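PDB 3HEB: response regulator receiver domain protein (CheY) from Rhodospirillum rubrum, which probably receives a phosphoryl group on an aspartate from a partner histidine kinase, acting as a two-component signalling receiver domain. Local coordinates for residues 5-13 and 60-70; 74-82 and 103-113. All coordinates share one frame; numbering follows the deposited sequence.

Contact 1 of 2, residues 5-13 and 60-70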
ATOM      1  N   VAL A   5      -3.719  -1.581 -16.831  1.00 17.60           N
ATOM      2  CA  VAL A   5      -3.145  -0.871 -15.646  1.00 16.62           C
ATOM      3  C   VAL A   5      -1.906  -0.068 -16.046  1.00 17.27           C
ATOM      4  O   VAL A   5      -0.924  -0.614 -16.552  1.00 18.09           O
ATOM      5  CB  VAL A   5      -2.764  -1.866 -14.533  1.00 16.56           C
ATOM      6  CG1 VAL A   5      -2.331  -1.107 -13.274  1.00 16.92           C
ATOM      7  CG2 VAL A   5      -3.939  -2.783 -14.233  1.00 15.01           C
ATOM      8  N   THR A   6      -1.958   1.238 -15.823  1.00 17.11           N
ATOM      9  CA  THR A   6      -0.849   2.111 -16.178  1.00 17.82           C
ATOM     10  C   THR A   6      -0.049   2.560 -14.958  1.00 17.10           C
ATOM     11  O   THR A   6      -0.621   2.941 -13.929  1.00 17.24           O
ATOM     12  CB  THR A   6      -1.347   3.382 -16.879  1.00 19.37           C
ATOM     13  OG1 THR A   6      -2.243   4.077 -16.002  1.00 25.57           O
ATOM     14  CG2 THR A   6      -2.078   3.051 -18.149  1.00 21.18           C
ATOM     15  N   ILE A   7       1.272   2.510 -15.072  1.00 12.71           N
ATOM     16  CA  ILE A   7       2.135   2.966 -13.990  1.00 13.11           C
ATOM     17  C   ILE A   7       2.557   4.389 -14.336  1.00 11.88           C
ATOM     18  O   ILE A   7       3.145   4.619 -15.391  1.00 11.97           O
ATOM     19  CB  ILE A   7       3.384   2.082 -13.856  1.00 14.51           C
ATOM     20  CG1 ILE A   7       2.959   0.657 -13.487  1.00 10.57           C
ATOM     21  CG2 ILE A   7       4.314   2.661 -12.811  1.00 12.39           C
ATOM     22  CD1 ILE A   7       4.081  -0.332 -13.454  1.00 11.99           C
ATOM     23  N   VAL A   8       2.221   5.343 -13.472  1.00 10.01           N
ATOM     24  CA  VAL A   8       2.586   6.734 -13.706  1.00 10.95           C
ATOM     25  C   VAL A   8       3.777   7.079 -12.823  1.00 11.86           C
ATOM     26  O   VAL A   8       3.644   7.170 -11.606  1.00 14.28           O
ATOM     27  CB  VAL A   8       1.421   7.694 -13.373  1.00 12.11           C
ATOM     28  CG1 VAL A   8       1.864   9.129 -13.591  1.00 13.87           C
ATOM     29  CG2 VAL A   8       0.213   7.391 -14.244  1.00  8.65           C
HETATM   30  N   MSE A   9       4.944   7.261 -13.434  1.00 12.61           N
HETATM   31  CA  MSE A   9       6.147   7.584 -12.675  1.00 13.91           C
HETATM   32  C   MSE A   9       6.421   9.089 -12.638  1.00 14.27           C
HETATM   33  O   MSE A   9       6.671   9.713 -13.673  1.00 13.73           O
HETATM   34  CB  MSE A   9       7.353   6.835 -13.263  1.00 12.42           C
HETATM   35  CG  MSE A   9       8.691   7.124 -12.588  1.00 12.19           C
HETATM   36 SE   MSE A   9      10.027   6.032 -13.170  1.00  4.11          SE
HETATM   37  CE  MSE A   9      10.152   6.551 -14.865  1.00  9.63           C
ATOM     38  N   ILE A  10       6.347   9.664 -11.441  1.00 14.90           N
ATOM     39  CA  ILE A  10       6.605  11.090 -11.242  1.00 15.07           C
ATOM     40  C   ILE A  10       7.966  11.236 -10.541  1.00 16.68           C
ATOM     41  O   ILE A  10       8.079  11.198  -9.311  1.00 16.95           O
ATOM     42  CB  ILE A  10       5.487  11.745 -10.393  1.00 13.28           C
ATOM     43  CG1 ILE A  10       4.119  11.474 -11.040  1.00 11.33           C
ATOM     44  CG2 ILE A  10       5.734  13.256 -10.276  1.00 11.00           C
ATOM     45  CD1 ILE A  10       2.932  11.942 -10.201  1.00  5.22           C
ATOM     46  N   GLU A  11       9.003  11.390 -11.350  1.00 18.21           N
ATOM     47  CA  GLU A  11      10.365  11.500 -10.855  1.00 17.78           C
ATOM     48  C   GLU A  11      11.111  12.492 -11.740  1.00 17.98           C
ATOM     49  O   GLU A  11      10.994  12.437 -12.960  1.00 18.98           O
ATOM     50  CB  GLU A  11      11.021  10.114 -10.919  1.00 18.39           C
ATOM     51  CG  GLU A  11      12.502  10.086 -10.584  1.00 20.32           C
ATOM     52  CD  GLU A  11      12.785  10.443  -9.144  1.00 18.36           C
ATOM     53  OE1 GLU A  11      12.435   9.644  -8.252  1.00 20.72           O
ATOM     54  OE2 GLU A  11      13.353  11.529  -8.906  1.00 19.48           O
ATOM     55  N   ASP A  12      11.867  13.398 -11.127  1.00 19.97           N
ATOM     56  CA  ASP A  12      12.619  14.414 -11.870  1.00 18.93           C
ATOM     57  C   ASP A  12      14.085  14.043 -12.041  1.00 18.96           C
ATOM     58  O   ASP A  12      14.747  14.552 -12.946  1.00 19.30           O
ATOM     59  CB  ASP A  12      12.546  15.757 -11.154  1.00 20.36           C
ATOM     60  CG  ASP A  12      13.271  15.736  -9.832  1.00 21.63           C
ATOM     61  OD1 ASP A  12      13.064  14.768  -9.062  1.00 22.20           O
ATOM     62  OD2 ASP A  12      14.041  16.683  -9.564  1.00 23.46           O
ATOM     63  N   ASP A  13      14.600  13.190 -11.157  1.00 18.14           N
ATOM     64  CA  ASP A  13      15.986  12.761 -11.254  1.00 17.27           C
ATOM     65  C   ASP A  13      16.021  11.760 -12.387  1.00 18.41           C
ATOM     66  O   ASP A  13      15.480  10.663 -12.272  1.00 18.61           O
ATOM     67  CB  ASP A  13      16.460  12.094  -9.962  1.00 18.20           C
ATOM     68  CG  ASP A  13      17.946  11.758  -9.990  1.00 16.84           C
ATOM     69  OD1 ASP A  13      18.640  12.032  -8.995  1.00 18.69           O
ATOM     70  OD2 ASP A  13      18.422  11.216 -11.005  1.00 16.90           O
ATOM     71  N   ALA A  60      -7.212   2.661 -14.279  1.00 12.21           N
ATOM     72  CA  ALA A  60      -6.578   1.756 -13.344  1.00 14.45           C
ATOM     73  C   ALA A  60      -5.116   2.141 -13.445  1.00 13.58           C
ATOM     74  O   ALA A  60      -4.449   1.788 -14.412  1.00 15.29           O
ATOM     75  CB  ALA A  60      -6.791   0.304 -13.772  1.00  9.52           C
ATOM     76  N   GLN A  61      -4.622   2.870 -12.450  1.00 14.85           N
ATOM     77  CA  GLN A  61      -3.240   3.339 -12.468  1.00 15.53           C
ATOM     78  C   GLN A  61      -2.572   3.359 -11.097  1.00 15.37           C
ATOM     79  O   GLN A  61      -3.211   3.625 -10.088  1.00 14.22           O
ATOM     80  CB  GLN A  61      -3.219   4.749 -13.054  1.00 17.39           C
ATOM     81  CG  GLN A  61      -4.269   5.633 -12.399  1.00 20.48           C
ATOM     82  CD  GLN A  61      -4.393   6.993 -13.024  1.00 20.46           C
ATOM     83  OE1 GLN A  61      -3.947   7.214 -14.142  1.00 23.11           O
ATOM     84  NE2 GLN A  61      -5.028   7.916 -12.304  1.00 18.94           N
ATOM     85  N   LEU A  62      -1.275   3.068 -11.079  1.00 17.78           N
ATOM     86  CA  LEU A  62      -0.485   3.095  -9.851  1.00 17.90           C
ATOM     87  C   LEU A  62       0.458   4.276 -10.060  1.00 18.64           C
ATOM     88  O   LEU A  62       0.997   4.452 -11.152  1.00 16.43           O
ATOM     89  CB  LEU A  62       0.342   1.811  -9.685  1.00 17.97           C
ATOM     90  CG  LEU A  62       1.390   1.886  -8.558  1.00 19.50           C
ATOM     91  CD1 LEU A  62       0.851   1.216  -7.305  1.00 20.62           C
ATOM     92  CD2 LEU A  62       2.657   1.203  -8.977  1.00 18.21           C
ATOM     93  N   VAL A  63       0.660   5.088  -9.028  1.00 18.89           N
ATOM     94  CA  VAL A  63       1.549   6.226  -9.176  1.00 19.60           C
ATOM     95  C   VAL A  63       2.768   6.198  -8.267  1.00 18.84           C
ATOM     96  O   VAL A  63       2.655   6.034  -7.047  1.00 17.72           O
ATOM     97  CB  VAL A  63       0.796   7.555  -8.951  1.00 19.40           C
ATOM     98  CG1 VAL A  63      -0.355   7.674  -9.938  1.00 21.12           C
ATOM     99  CG2 VAL A  63       0.269   7.617  -7.549  1.00 24.01           C
ATOM    100  N   LEU A  64       3.938   6.327  -8.888  1.00 17.96           N
ATOM    101  CA  LEU A  64       5.203   6.385  -8.167  1.00 18.46           C
ATOM    102  C   LEU A  64       5.476   7.868  -8.040  1.00 16.55           C
ATOM    103  O   LEU A  64       5.524   8.580  -9.041  1.00 17.46           O
ATOM    104  CB  LEU A  64       6.328   5.727  -8.959  1.00 19.71           C
ATOM    105  CG  LEU A  64       6.529   4.257  -8.634  1.00 22.53           C
ATOM    106  CD1 LEU A  64       6.867   4.115  -7.149  1.00 20.90           C
ATOM    107  CD2 LEU A  64       5.260   3.485  -8.984  1.00 22.21           C
ATOM    108  N   LEU A  65       5.656   8.336  -6.817  1.00 16.44           N
ATOM    109  CA  LEU A  65       5.872   9.756  -6.608  1.00 15.38           C
ATOM    110  C   LEU A  65       7.048  10.100  -5.712  1.00 15.79           C
ATOM    111  O   LEU A  65       7.170   9.596  -4.596  1.00 14.33           O
ATOM    112  CB  LEU A  65       4.586  10.380  -6.043  1.00 14.59           C
ATOM    113  CG  LEU A  65       4.521  11.878  -5.715  1.00 17.43           C
ATOM    114  CD1 LEU A  65       4.610  12.719  -6.981  1.00 14.57           C
ATOM    115  CD2 LEU A  65       3.215  12.164  -4.980  1.00 15.72           C
ATOM    116  N   ASP A  66       7.923  10.954  -6.233  1.00 17.25           N
ATOM    117  CA  ASP A  66       9.070  11.440  -5.489  1.00 18.53           C
ATOM    118  C   ASP A  66       8.530  12.735  -4.911  1.00 19.38           C
ATOM    119  O   ASP A  66       7.817  13.454  -5.605  1.00 21.23           O
ATOM    120  CB  ASP A  66      10.244  11.717  -6.430  1.00 20.17           C
ATOM    121  CG  ASP A  66      11.455  12.272  -5.705  1.00 21.46           C
ATOM    122  OD1 ASP A  66      11.590  12.014  -4.493  1.00 22.65           O
ATOM    123  OD2 ASP A  66      12.283  12.953  -6.348  1.00 24.36           O
ATOM    124  N   LEU A  67       8.838  13.023  -3.649  1.00 19.77           N
ATOM    125  CA  LEU A  67       8.343  14.239  -3.004  1.00 18.69           C
ATOM    126  C   LEU A  67       9.162  15.453  -3.411  1.00 21.17           C
ATOM    127  O   LEU A  67       8.685  16.595  -3.338  1.00 20.74           O
ATOM    128  CB  LEU A  67       8.406  14.097  -1.487  1.00 17.57           C
ATOM    129  CG  LEU A  67       7.712  12.889  -0.857  1.00 17.94           C
ATOM    130  CD1 LEU A  67       8.184  12.763   0.575  1.00 15.27           C
ATOM    131  CD2 LEU A  67       6.181  13.032  -0.937  1.00 16.96           C
ATOM    132  N   ASN A  68      10.393  15.198  -3.846  1.00 22.94           N
ATOM    133  CA  ASN A  68      11.306  16.265  -4.236  1.00 24.80           C
ATOM    134  C   ASN A  68      11.280  16.590  -5.728  1.00 24.87           C
ATOM    135  O   ASN A  68      12.121  16.122  -6.505  1.00 26.43           O
ATOM    136  CB  ASN A  68      12.725  15.906  -3.780  1.00 26.85           C
ATOM    137  CG  ASN A  68      12.772  15.464  -2.319  1.00 30.65           C
ATOM    138  OD1 ASN A  68      12.247  16.146  -1.432  1.00 32.31           O
ATOM    139  ND2 ASN A  68      13.400  14.313  -2.064  1.00 31.09           N
ATOM    140  N   LEU A  69      10.305  17.406  -6.113  1.00 23.98           N
ATOM    141  CA  LEU A  69      10.140  17.824  -7.495  1.00 22.52           C
ATOM    142  C   LEU A  69      10.638  19.256  -7.671  1.00 22.90           C
ATOM    143  O   LEU A  69      10.680  20.026  -6.709  1.00 23.97           O
ATOM    144  CB  LEU A  69       8.673  17.703  -7.893  1.00 22.15           C
ATOM    145  CG  LEU A  69       8.160  16.266  -7.749  1.00 22.65           C
ATOM    146  CD1 LEU A  69       6.655  16.222  -7.979  1.00 20.86           C
ATOM    147  CD2 LEU A  69       8.904  15.350  -8.730  1.00 20.62           C
ATOM    148  N   PRO A  70      11.016  19.633  -8.906  1.00 21.88           N
ATOM    149  CA  PRO A  70      11.525  20.964  -9.240  1.00 21.92           C
ATOM    150  C   PRO A  70      10.543  22.134  -9.240  1.00 21.57           C
ATOM    151  O   PRO A  70      10.933  23.274  -8.974  1.00 23.21           O
ATOM    152  CB  PRO A  70      12.143  20.749 -10.616  1.00 21.87           C
ATOM    153  CG  PRO A  70      11.214  19.774 -11.224  1.00 21.54           C
ATOM    154  CD  PRO A  70      11.017  18.774 -10.105  1.00 22.39           C
TER
HETATM  155  O   HOH W   1      14.624  13.060  -7.236  1.00 31.09           O
HETATM  156  O   HOH W   2      13.772  18.618  -7.687  1.00 33.82           O
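Glu-11 OE2 takes the backbone N-H of Asp-13 on its anti lone pair, 3.1 Å between Asp-13 N and Glu-11 OE2. Across the gap Asp-66 OD2 approaches Glu-11 OE2 to 3.1 Å, a pair of acceptors with no bond between them; water 1 sits close to both and cannot serve every acceptor around it. This acidic cluster crowns the C-terminal ends of two adjacent parallel strands at the centre of the CheY-like receiver fold. Asp-66 is the predicted phosphorylation site, unmodified here. In relatives such carboxylates hold magnesium. Lys-118 forms a salt bridge with Glu-11 OE1, while Thr-96 OG1 bonds Asp-66 OD1. Asp-12 OD1 adds a third acid, 3.4 Å from Asp-66 OD2.

Below the cluster, strands 6-10 and 61-65 run in register, only 18° apart, with the alternating bonds of a parallel sheet, from Thr-6 N to Ala-60 O through to Asp-66 N and Ile-10 O. Val-8 N meets Leu-62 O at 2.8 Å almost straight (N-H...O 170°). Val-8, Val-63 and Ile-10 share one buried face, where compact beta-branched side chains pack closely against the neighbouring strand. There Ile-10 CG2, anti to its own N, packs 3.5 Å from Leu-65 CD1 and 3.9 Å from Leu-69 CD1.

Contact 2 of 2, residues 74-82 and 103-113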
ATOM      1  N   GLY A  74       5.905  16.866  -4.081  1.00 17.09           N
ATOM      2  CA  GLY A  74       5.019  15.754  -4.341  1.00 16.19           C
ATOM      3  C   GLY A  74       3.928  15.565  -3.302  1.00 17.68           C
ATOM      4  O   GLY A  74       2.896  14.948  -3.597  1.00 17.10           O
ATOM      5  N   ILE A  75       4.131  16.072  -2.090  1.00 17.17           N
ATOM      6  CA  ILE A  75       3.103  15.911  -1.070  1.00 19.83           C
ATOM      7  C   ILE A  75       1.801  16.557  -1.533  1.00 20.07           C
ATOM      8  O   ILE A  75       0.721  16.010  -1.328  1.00 19.20           O
ATOM      9  CB  ILE A  75       3.540  16.505   0.291  1.00 21.16           C
ATOM     10  CG1 ILE A  75       4.425  15.494   1.020  1.00 23.15           C
ATOM     11  CG2 ILE A  75       2.321  16.833   1.157  1.00 23.58           C
ATOM     12  CD1 ILE A  75       4.891  15.949   2.387  1.00 24.90           C
ATOM     13  N   ASP A  76       1.901  17.711  -2.180  1.00 19.61           N
ATOM     14  CA  ASP A  76       0.697  18.372  -2.652  1.00 19.47           C
ATOM     15  C   ASP A  76       0.047  17.636  -3.819  1.00 18.55           C
ATOM     16  O   ASP A  76      -1.163  17.724  -4.017  1.00 20.28           O
ATOM     17  CB  ASP A  76       1.012  19.820  -3.004  1.00 19.82           C
ATOM     18  CG  ASP A  76       1.311  20.643  -1.768  1.00 18.49           C
ATOM     19  OD1 ASP A  76       0.470  20.644  -0.848  1.00 17.22           O
ATOM     20  OD2 ASP A  76       2.376  21.278  -1.704  1.00 19.15           O
ATOM     21  N   ILE A  77       0.844  16.900  -4.587  1.00 16.38           N
ATOM     22  CA  ILE A  77       0.292  16.125  -5.689  1.00 15.01           C
ATOM     23  C   ILE A  77      -0.549  15.031  -5.026  1.00 15.01           C
ATOM     24  O   ILE A  77      -1.675  14.764  -5.436  1.00 15.25           O
ATOM     25  CB  ILE A  77       1.412  15.475  -6.556  1.00 12.02           C
ATOM     26  CG1 ILE A  77       2.202  16.564  -7.296  1.00 11.99           C
ATOM     27  CG2 ILE A  77       0.800  14.497  -7.545  1.00  9.32           C
ATOM     28  CD1 ILE A  77       3.286  16.044  -8.219  1.00  8.27           C
ATOM     29  N   LEU A  78       0.012  14.430  -3.979  1.00 16.15           N
ATOM     30  CA  LEU A  78      -0.628  13.368  -3.201  1.00 16.81           C
ATOM     31  C   LEU A  78      -1.953  13.864  -2.635  1.00 17.19           C
ATOM     32  O   LEU A  78      -2.973  13.185  -2.733  1.00 17.07           O
ATOM     33  CB  LEU A  78       0.284  12.954  -2.036  1.00 16.35           C
ATOM     34  CG  LEU A  78       0.128  11.632  -1.274  1.00 18.82           C
ATOM     35  CD1 LEU A  78       0.789  11.800   0.087  1.00 19.87           C
ATOM     36  CD2 LEU A  78      -1.313  11.246  -1.081  1.00 19.41           C
ATOM     37  N   LYS A  79      -1.925  15.051  -2.031  1.00 18.09           N
ATOM     38  CA  LYS A  79      -3.123  15.628  -1.439  1.00 19.72           C
ATOM     39  C   LYS A  79      -4.222  15.793  -2.472  1.00 19.13           C
ATOM     40  O   LYS A  79      -5.379  15.478  -2.207  1.00 20.88           O
ATOM     41  CB  LYS A  79      -2.808  16.986  -0.802  1.00 22.03           C
ATOM     42  CG  LYS A  79      -4.042  17.726  -0.307  1.00 26.89           C
ATOM     43  CD  LYS A  79      -3.697  18.944   0.557  1.00 31.49           C
ATOM     44  CE  LYS A  79      -3.215  18.522   1.944  1.00 35.29           C
ATOM     45  NZ  LYS A  79      -2.889  19.668   2.856  1.00 35.46           N
ATOM     46  N   LEU A  80      -3.854  16.286  -3.650  1.00 18.13           N
ATOM     47  CA  LEU A  80      -4.812  16.507  -4.731  1.00 15.76           C
ATOM     48  C   LEU A  80      -5.379  15.221  -5.306  1.00 14.44           C
ATOM     49  O   LEU A  80      -6.557  15.156  -5.644  1.00 14.74           O
ATOM     50  CB  LEU A  80      -4.156  17.311  -5.856  1.00 15.42           C
ATOM     51  CG  LEU A  80      -3.673  18.722  -5.514  1.00 16.88           C
ATOM     52  CD1 LEU A  80      -3.117  19.375  -6.766  1.00 17.17           C
ATOM     53  CD2 LEU A  80      -4.829  19.557  -4.960  1.00 19.01           C
ATOM     54  N   VAL A  81      -4.531  14.203  -5.419  1.00 14.30           N
ATOM     55  CA  VAL A  81      -4.927  12.907  -5.962  1.00 12.01           C
ATOM     56  C   VAL A  81      -5.890  12.167  -5.048  1.00 12.15           C
ATOM     57  O   VAL A  81      -6.855  11.561  -5.522  1.00 11.25           O
ATOM     58  CB  VAL A  81      -3.694  11.990  -6.180  1.00 12.64           C
ATOM     59  CG1 VAL A  81      -4.150  10.588  -6.594  1.00 10.61           C
ATOM     60  CG2 VAL A  81      -2.783  12.583  -7.235  1.00  9.38           C
ATOM     61  N   LYS A  82      -5.622  12.228  -3.744  1.00 12.06           N
ATOM     62  CA  LYS A  82      -6.436  11.543  -2.747  1.00 15.02           C
ATOM     63  C   LYS A  82      -7.704  12.258  -2.307  1.00 17.41           C
ATOM     64  O   LYS A  82      -8.487  11.707  -1.530  1.00 19.35           O
ATOM     65  CB  LYS A  82      -5.585  11.204  -1.512  1.00 12.77           C
ATOM     66  CG  LYS A  82      -4.567  10.091  -1.740  1.00 12.56           C
ATOM     67  CD  LYS A  82      -5.246   8.789  -2.179  1.00 11.00           C
ATOM     68  CE  LYS A  82      -4.224   7.724  -2.558  1.00 11.04           C
ATOM     69  NZ  LYS A  82      -4.872   6.466  -3.048  1.00 11.99           N
ATOM     70  N   GLU A 103       7.564  13.228   7.799  1.00 28.51           N
ATOM     71  CA  GLU A 103       7.206  13.192   6.383  1.00 27.33           C
ATOM     72  C   GLU A 103       6.432  11.931   6.050  1.00 24.82           C
ATOM     73  O   GLU A 103       5.423  11.974   5.352  1.00 24.64           O
ATOM     74  CB  GLU A 103       8.460  13.256   5.518  1.00 30.82           C
ATOM     75  CG  GLU A 103       9.075  14.634   5.467  1.00 36.26           C
ATOM     76  CD  GLU A 103       8.184  15.622   4.749  1.00 39.19           C
ATOM     77  OE1 GLU A 103       8.232  15.654   3.501  1.00 42.72           O
ATOM     78  OE2 GLU A 103       7.430  16.352   5.429  1.00 41.05           O
ATOM     79  N   ILE A 104       6.920  10.809   6.556  1.00 21.84           N
ATOM     80  CA  ILE A 104       6.291   9.533   6.315  1.00 18.39           C
ATOM     81  C   ILE A 104       4.873   9.564   6.860  1.00 18.34           C
ATOM     82  O   ILE A 104       3.919   9.284   6.131  1.00 16.72           O
ATOM     83  CB  ILE A 104       7.112   8.402   6.977  1.00 17.33           C
ATOM     84  CG1 ILE A 104       8.496   8.322   6.311  1.00 17.42           C
ATOM     85  CG2 ILE A 104       6.383   7.090   6.858  1.00 14.02           C
ATOM     86  CD1 ILE A 104       9.432   7.291   6.919  1.00 17.98           C
ATOM     87  N   GLN A 105       4.735   9.933   8.130  1.00 17.30           N
ATOM     88  CA  GLN A 105       3.424   9.997   8.766  1.00 17.00           C
ATOM     89  C   GLN A 105       2.473  10.953   8.040  1.00 17.25           C
ATOM     90  O   GLN A 105       1.271  10.681   7.932  1.00 17.80           O
ATOM     91  CB  GLN A 105       3.570  10.424  10.230  1.00 15.97           C
ATOM     92  CG  GLN A 105       4.628   9.631  10.997  1.00 17.00           C
ATOM     93  CD  GLN A 105       4.764  10.061  12.452  1.00 20.79           C
ATOM     94  OE1 GLN A 105       4.750  11.261  12.777  1.00 19.51           O
ATOM     95  NE2 GLN A 105       4.916   9.080  13.338  1.00 21.10           N
ATOM     96  N   ARG A 106       3.007  12.063   7.539  1.00 15.05           N
ATOM     97  CA  ARG A 106       2.190  13.046   6.837  1.00 17.87           C
ATOM     98  C   ARG A 106       1.638  12.476   5.519  1.00 17.25           C
ATOM     99  O   ARG A 106       0.465  12.683   5.183  1.00 16.44           O
ATOM    100  CB  ARG A 106       3.011  14.312   6.568  1.00 22.01           C
ATOM    101  CG  ARG A 106       2.170  15.564   6.347  1.00 26.72           C
ATOM    102  CD  ARG A 106       3.046  16.800   6.101  1.00 34.50           C
ATOM    103  NE  ARG A 106       2.298  18.054   6.245  1.00 38.65           N
ATOM    104  CZ  ARG A 106       2.193  18.745   7.381  1.00 41.77           C
ATOM    105  NH1 ARG A 106       2.791  18.319   8.489  1.00 41.23           N
ATOM    106  NH2 ARG A 106       1.483  19.868   7.414  1.00 42.96           N
ATOM    107  N   CYS A 107       2.485  11.760   4.782  1.00 14.97           N
ATOM    108  CA  CYS A 107       2.077  11.148   3.518  1.00 15.41           C
ATOM    109  C   CYS A 107       0.945  10.152   3.770  1.00 15.89           C
ATOM    110  O   CYS A 107      -0.069  10.149   3.067  1.00 15.05           O
ATOM    111  CB  CYS A 107       3.266  10.444   2.851  1.00 13.90           C
ATOM    112  SG  CYS A 107       4.541  11.586   2.210  1.00 15.46           S
ATOM    113  N   TYR A 108       1.111   9.303   4.778  1.00 14.77           N
ATOM    114  CA  TYR A 108       0.055   8.360   5.081  1.00 16.27           C
ATOM    115  C   TYR A 108      -1.213   9.121   5.497  1.00 16.11           C
ATOM    116  O   TYR A 108      -2.312   8.783   5.063  1.00 17.35           O
ATOM    117  CB  TYR A 108       0.505   7.389   6.176  1.00 14.02           C
ATOM    118  CG  TYR A 108       1.448   6.316   5.673  1.00 14.63           C
ATOM    119  CD1 TYR A 108       2.813   6.343   5.982  1.00 15.33           C
ATOM    120  CD2 TYR A 108       0.973   5.261   4.897  1.00 14.11           C
ATOM    121  CE1 TYR A 108       3.678   5.332   5.533  1.00 14.97           C
ATOM    122  CE2 TYR A 108       1.825   4.252   4.437  1.00 14.23           C
ATOM    123  CZ  TYR A 108       3.174   4.290   4.762  1.00 16.05           C
ATOM    124  OH  TYR A 108       4.007   3.286   4.324  1.00 15.81           O
ATOM    125  N   ASP A 109      -1.065  10.156   6.320  1.00 15.82           N
ATOM    126  CA  ASP A 109      -2.230  10.925   6.732  1.00 15.41           C
ATOM    127  C   ASP A 109      -2.871  11.528   5.498  1.00 15.78           C
ATOM    128  O   ASP A 109      -4.091  11.586   5.409  1.00 16.15           O
ATOM    129  CB  ASP A 109      -1.855  12.035   7.717  1.00 17.14           C
ATOM    130  CG  ASP A 109      -1.427  11.494   9.075  1.00 19.36           C
ATOM    131  OD1 ASP A 109      -1.732  10.314   9.390  1.00 19.42           O
ATOM    132  OD2 ASP A 109      -0.797  12.259   9.834  1.00 20.15           O
ATOM    133  N   LEU A 110      -2.048  11.963   4.545  1.00 16.53           N
ATOM    134  CA  LEU A 110      -2.556  12.539   3.299  1.00 17.14           C
ATOM    135  C   LEU A 110      -3.155  11.486   2.371  1.00 16.52           C
ATOM    136  O   LEU A 110      -3.733  11.829   1.343  1.00 16.72           O
ATOM    137  CB  LEU A 110      -1.453  13.285   2.541  1.00 16.68           C
ATOM    138  CG  LEU A 110      -1.280  14.804   2.676  1.00 19.53           C
ATOM    139  CD1 LEU A 110      -2.411  15.415   3.514  1.00 19.83           C
ATOM    140  CD2 LEU A 110       0.087  15.100   3.280  1.00 18.08           C
ATOM    141  N   GLY A 111      -2.982  10.209   2.717  1.00 16.39           N
ATOM    142  CA  GLY A 111      -3.549   9.133   1.911  1.00 14.18           C
ATOM    143  C   GLY A 111      -2.648   8.227   1.083  1.00 12.86           C
ATOM    144  O   GLY A 111      -3.151   7.410   0.310  1.00 14.35           O
ATOM    145  N   ALA A 112      -1.336   8.350   1.223  1.00 10.75           N
ATOM    146  CA  ALA A 112      -0.433   7.496   0.455  1.00  9.97           C
ATOM    147  C   ALA A 112      -0.668   6.042   0.840  1.00 10.96           C
ATOM    148  O   ALA A 112      -0.829   5.724   2.019  1.00 11.80           O
ATOM    149  CB  ALA A 112       1.010   7.874   0.732  1.00  9.04           C
ATOM    150  N   ASN A 113      -0.693   5.162  -0.155  1.00  9.22           N
ATOM    151  CA  ASN A 113      -0.910   3.740   0.101  1.00 10.03           C
ATOM    152  C   ASN A 113       0.337   3.094   0.678  1.00  9.67           C
ATOM    153  O   ASN A 113       0.255   2.219   1.535  1.00 11.64           O
ATOM    154  CB  ASN A 113      -1.280   3.012  -1.193  1.00  7.70           C
ATOM    155  CG  ASN A 113      -2.637   3.432  -1.733  1.00  9.72           C
ATOM    156  OD1 ASN A 113      -3.652   2.740  -1.543  1.00  9.49           O
ATOM    157  ND2 ASN A 113      -2.668   4.582  -2.401  1.00  4.46           N
TER
HETATM  158  O   HOH W   3      -5.351   5.751  -0.356  1.00 27.07           O
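Leu-78 leaves its helix toward segment 103-113, and both methyls of its forked end meet carbon and carbonyl oxygen alike. CG stands anti to the backbone N (chi1 -162°), which carries the branch out across the interface. There CD1 lies 3.5 Å from Cys-107 O, 3.6 Å from Leu-110 CB and 4.0 Å from both Cys-107 CB and Ala-112 CB, while CD2 rests 3.5 Å from Leu-110 O. The two leucines cross at a slant. Ile-75, one turn earlier, meets Leu-110 nearly at a right angle, Ile-75 CG2 against Leu-110 CD2 at 3.5 Å; its other branch, CG1 and CD1, runs past Cys-107 SG toward the carboxylate of Glu-103. On the outer flank Lys-79 CE comes against Leu-110 CD1 at 3.6 Å, so a long aliphatic chain serves where the seam meets the surface.

Helices 74-83 and 101-109 lie side by side on one face of the receiver's parallel sheet, with strand 92-96 between them in the chain; the axes of 74-82 and 103-109 are 21° apart. After the second helix the chain turns in a Schellman motif: Gly-111 gives its N-H to Tyr-108 O, and Ala-112 N bonds Cys-107 O. The positive phi (109°) that ends the helix, and the close approach of Lys-82, suit a residue with no side chain. Lys-82 bends at chi2 and lays its chain along the Gly-111 carbonyl. Its NZ gives hydrogen bonds to Ser-90 O and Arg-88 O.

Farther round helix 101-109, Asp-109 forms a salt bridge to Arg-89 of the second subunit. The seam itself is largely apolar packing, with water 3 bridging Lys-82 NZ and Gly-111 O, 2.8 Å from each, which implies a solvent-mediated link at one end.

Contact 1 lies at the heart of the domain, its centre about 3 Å from the centre of the chain, whereas the centre of contact 2 is about 11 Å from that point and the contact is partly open to solvent. The former joins two strands by regular backbone bonds and ends in a polar cluster at the presumed active site; the latter joins two helices by side-chain packing on one sheet face. They follow one another along the chain, strand 61-65 leading into helix 74-83, and they touch there: Leu-67 O and Gly-74 N form a probable hydrogen bond, and Leu-69 packs on Ile-77. Contact 2 alone has the second subunit within reach, through segment 103-113.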